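PDB 3NPP: pfam DUF1093 family protein, which is of unknown function, a DUF1093 family protein made with a signal sequence and seen here as its main part in a two-fold symmetric pair. Local coordinates for the interface of chains A and B. Sequence-based numbering; all coordinates share one arbitrary frame. Chains: chain A/B, Pfam DUF1093 family protein.

The interface of chains A and B. Residues chain A 10, 12, 42, 62, 64-67; chain B 2-4.
B:Phe3 lays one face of its ring against A:Val12 CG2 of the neighbouring chain, with the A:Ala62 methyl beside its rim, a worked example of how an extended terminal arm is pinned to a partner by one aromatic side chain and a short run of backbone bonds. The arm reaches across to the other copy, and two-fold symmetry repeats the exchange; the pair may or may not be the biological form. With CG anti to its own carbonyl carbon (chi1 -62°), the phenyl group points into chain A, which hides 119 Å² of the B:Phe3 surface. The tight part surrounds this ring. The A:Ala62 methyl CB lies 3.5 Å from B:Phe3 CD2, while A:Val12 CG2 is offset toward the rim. Polar groups meet the edge: in the ring plane stand the amide nitrogen NE2 of A:Gln10, 3.7 Å from B:Phe3 CZ, and the carboxylate oxygen OE1 of A:Glu42, 3.5 Å from B:Phe3 CE1. The carboxylate is turned almost perpendicular to the ring (88°), and a bend at chi2 of A:Glu42 helps bring its side chain along that rim. The carbonyl oxygen of A:Gly64 adds a contact at B:Phe3 CE2. An alanine in place of B:Phe3 would probably leave a gap beneath A:Val12 CG2 and beside the A:Ala62 methyl, and rob the A:Gln10 amide and A:Glu42 carboxylate of the ring edge they pack against. A:Val67 CG2, 3.9 Å from B:Phe3 CB, also packs on B:Asn4 CA and links ring to bridge. Looseness is confined to the poorly ordered B:Arg2 and the unmodelled side-chain end of A:Lys65, whose backbone belongs to the firm contact. At B:Asn4 backbone atoms do the holding, in a parallel beta bridge with A:Tyr66: B:Asn4 N donates to A:Lys65 O at 3.2 Å, nearly in line with that carbonyl. The returning bond, from A:Val67 N to B:Asn4 O at 3.0 Å, approaches from above the acceptor's carbonyl plane, 55° out of it.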
loop_
_atom_site.group_PDB
_atom_site.type_symbol
_atom_site.label_atom_id
_atom_site.label_comp_id
_atom_site.label_asym_id
_atom_site.label_seq_id
_atom_site.Cartn_x
_atom_site.Cartn_y
_atom_site.Cartn_z
ATOM N N GLN A 10 0.329 -7.082 6.745
ATOM C CA GLN A 10 1.267 -7.879 7.545
ATOM C C GLN A 10 1.854 -7.031 8.639
ATOM O O GLN A 10 1.833 -5.834 8.551
ATOM C CB GLN A 10 2.331 -8.484 6.642
ATOM C CG GLN A 10 1.784 -9.679 5.856
ATOM C CD GLN A 10 2.811 -10.376 5.030
ATOM O OE1 GLN A 10 3.544 -11.206 5.527
ATOM N NE2 GLN A 10 2.846 -10.073 3.748
ATOM N N VAL A 12 5.263 -7.021 11.049
ATOM C CA VAL A 12 6.564 -7.644 11.169
ATOM C C VAL A 12 7.158 -7.244 12.522
ATOM O O VAL A 12 7.297 -6.071 12.819
ATOM C CB VAL A 12 7.478 -7.230 10.002
ATOM C CG1 VAL A 12 8.863 -7.911 10.134
ATOM C CG2 VAL A 12 6.808 -7.608 8.652
ATOM N N GLU A 42 11.208 -12.392 7.719
ATOM C CA GLU A 42 11.107 -11.200 6.846
ATOM C C GLU A 42 12.307 -10.272 7.043
ATOM O O GLU A 42 12.930 -10.293 8.078
ATOM C CB GLU A 42 9.852 -10.359 7.169
ATOM C CG GLU A 42 8.585 -11.091 7.445
ATOM C CD GLU A 42 7.998 -11.813 6.242
ATOM O OE1 GLU A 42 8.575 -11.781 5.114
ATOM O OE2 GLU A 42 6.904 -12.372 6.425
ATOM N N ALA A 62 2.585 -3.274 7.629
ATOM C CA ALA A 62 2.744 -3.156 6.209
ATOM C C ALA A 62 1.442 -3.482 5.531
ATOM O O ALA A 62 0.610 -4.214 6.072
ATOM C CB ALA A 62 3.853 -4.085 5.711
ATOM N N GLY A 64 0.617 -4.882 1.701
ATOM C CA GLY A 64 1.440 -5.502 0.659
ATOM C C GLY A 64 2.886 -5.548 1.152
ATOM O O GLY A 64 3.140 -5.973 2.292
ATOM N N LYS A 65 3.806 -5.019 0.348
ATOM C CA LYS A 65 5.216 -4.916 0.736
ATOM C C LYS A 65 5.616 -3.533 1.283
ATOM O O LYS A 65 6.798 -3.325 1.588
ATOM C CB LYS A 65 6.137 -5.332 -0.430
ATOM C CG LYS A 65 6.306 -4.299 -1.497
ATOM N N TYR A 66 4.634 -2.643 1.495
ATOM C CA TYR A 66 4.878 -1.247 1.860
ATOM C C TYR A 66 4.657 -1.070 3.367
ATOM O O TYR A 66 3.558 -1.256 3.857
ATOM C CB TYR A 66 3.963 -0.331 1.043
ATOM C CG TYR A 66 3.878 1.136 1.473
ATOM C CD1 TYR A 66 4.956 2.009 1.248
ATOM C CD2 TYR A 66 2.664 1.696 1.988
ATOM C CE1 TYR A 66 4.886 3.387 1.560
ATOM C CE2 TYR A 66 2.590 3.102 2.328
ATOM C CZ TYR A 66 3.731 3.925 2.120
ATOM O OH TYR A 66 3.728 5.290 2.416
ATOM N N VAL A 67 5.713 -0.682 4.067
ATOM C CA VAL A 67 5.675 -0.336 5.462
ATOM C C VAL A 67 4.959 0.991 5.704
ATOM O O VAL A 67 5.282 1.986 5.074
ATOM C CB VAL A 67 7.098 -0.147 6.035
ATOM C CG1 VAL A 67 6.991 0.271 7.486
ATOM C CG2 VAL A 67 7.930 -1.417 5.925
ATOM N N ARG B 2 10.640 -9.150 1.750
ATOM C CA ARG B 2 11.266 -7.846 2.020
ATOM C C ARG B 2 10.235 -6.729 1.987
ATOM O O ARG B 2 9.407 -6.670 1.082
ATOM C CB ARG B 2 12.386 -7.562 1.022
ATOM C CG ARG B 2 13.461 -8.669 1.017
ATOM C CD ARG B 2 14.794 -8.220 0.391
ATOM N NE ARG B 2 14.755 -8.078 -1.073
ATOM C CZ ARG B 2 14.460 -6.953 -1.773
ATOM N NH1 ARG B 2 14.127 -5.787 -1.180
ATOM N NH2 ARG B 2 14.486 -6.993 -3.117
ATOM N N PHE B 3 10.292 -5.865 2.992
ATOM C CA PHE B 3 9.365 -4.757 3.163
ATOM C C PHE B 3 10.171 -3.470 3.236
ATOM O O PHE B 3 11.283 -3.457 3.770
ATOM C CB PHE B 3 8.546 -4.926 4.448
ATOM C CG PHE B 3 7.679 -6.156 4.455
ATOM C CD1 PHE B 3 8.223 -7.392 4.727
ATOM C CD2 PHE B 3 6.328 -6.084 4.152
ATOM C CE1 PHE B 3 7.442 -8.530 4.707
ATOM C CE2 PHE B 3 5.546 -7.243 4.112
ATOM C CZ PHE B 3 6.107 -8.459 4.404
ATOM N N ASN B 4 9.611 -2.390 2.705
ATOM C CA ASN B 4 10.233 -1.064 2.794
ATOM C C ASN B 4 9.187 0.029 2.618
ATOM O O ASN B 4 8.068 -0.280 2.231
ATOM C CB ASN B 4 11.391 -0.957 1.787
ATOM C CG ASN B 4 10.940 -1.070 0.377
ATOM O OD1 ASN B 4 10.152 -0.276 -0.088
ATOM N ND2 ASN B 4 11.479 -2.034 -0.334
#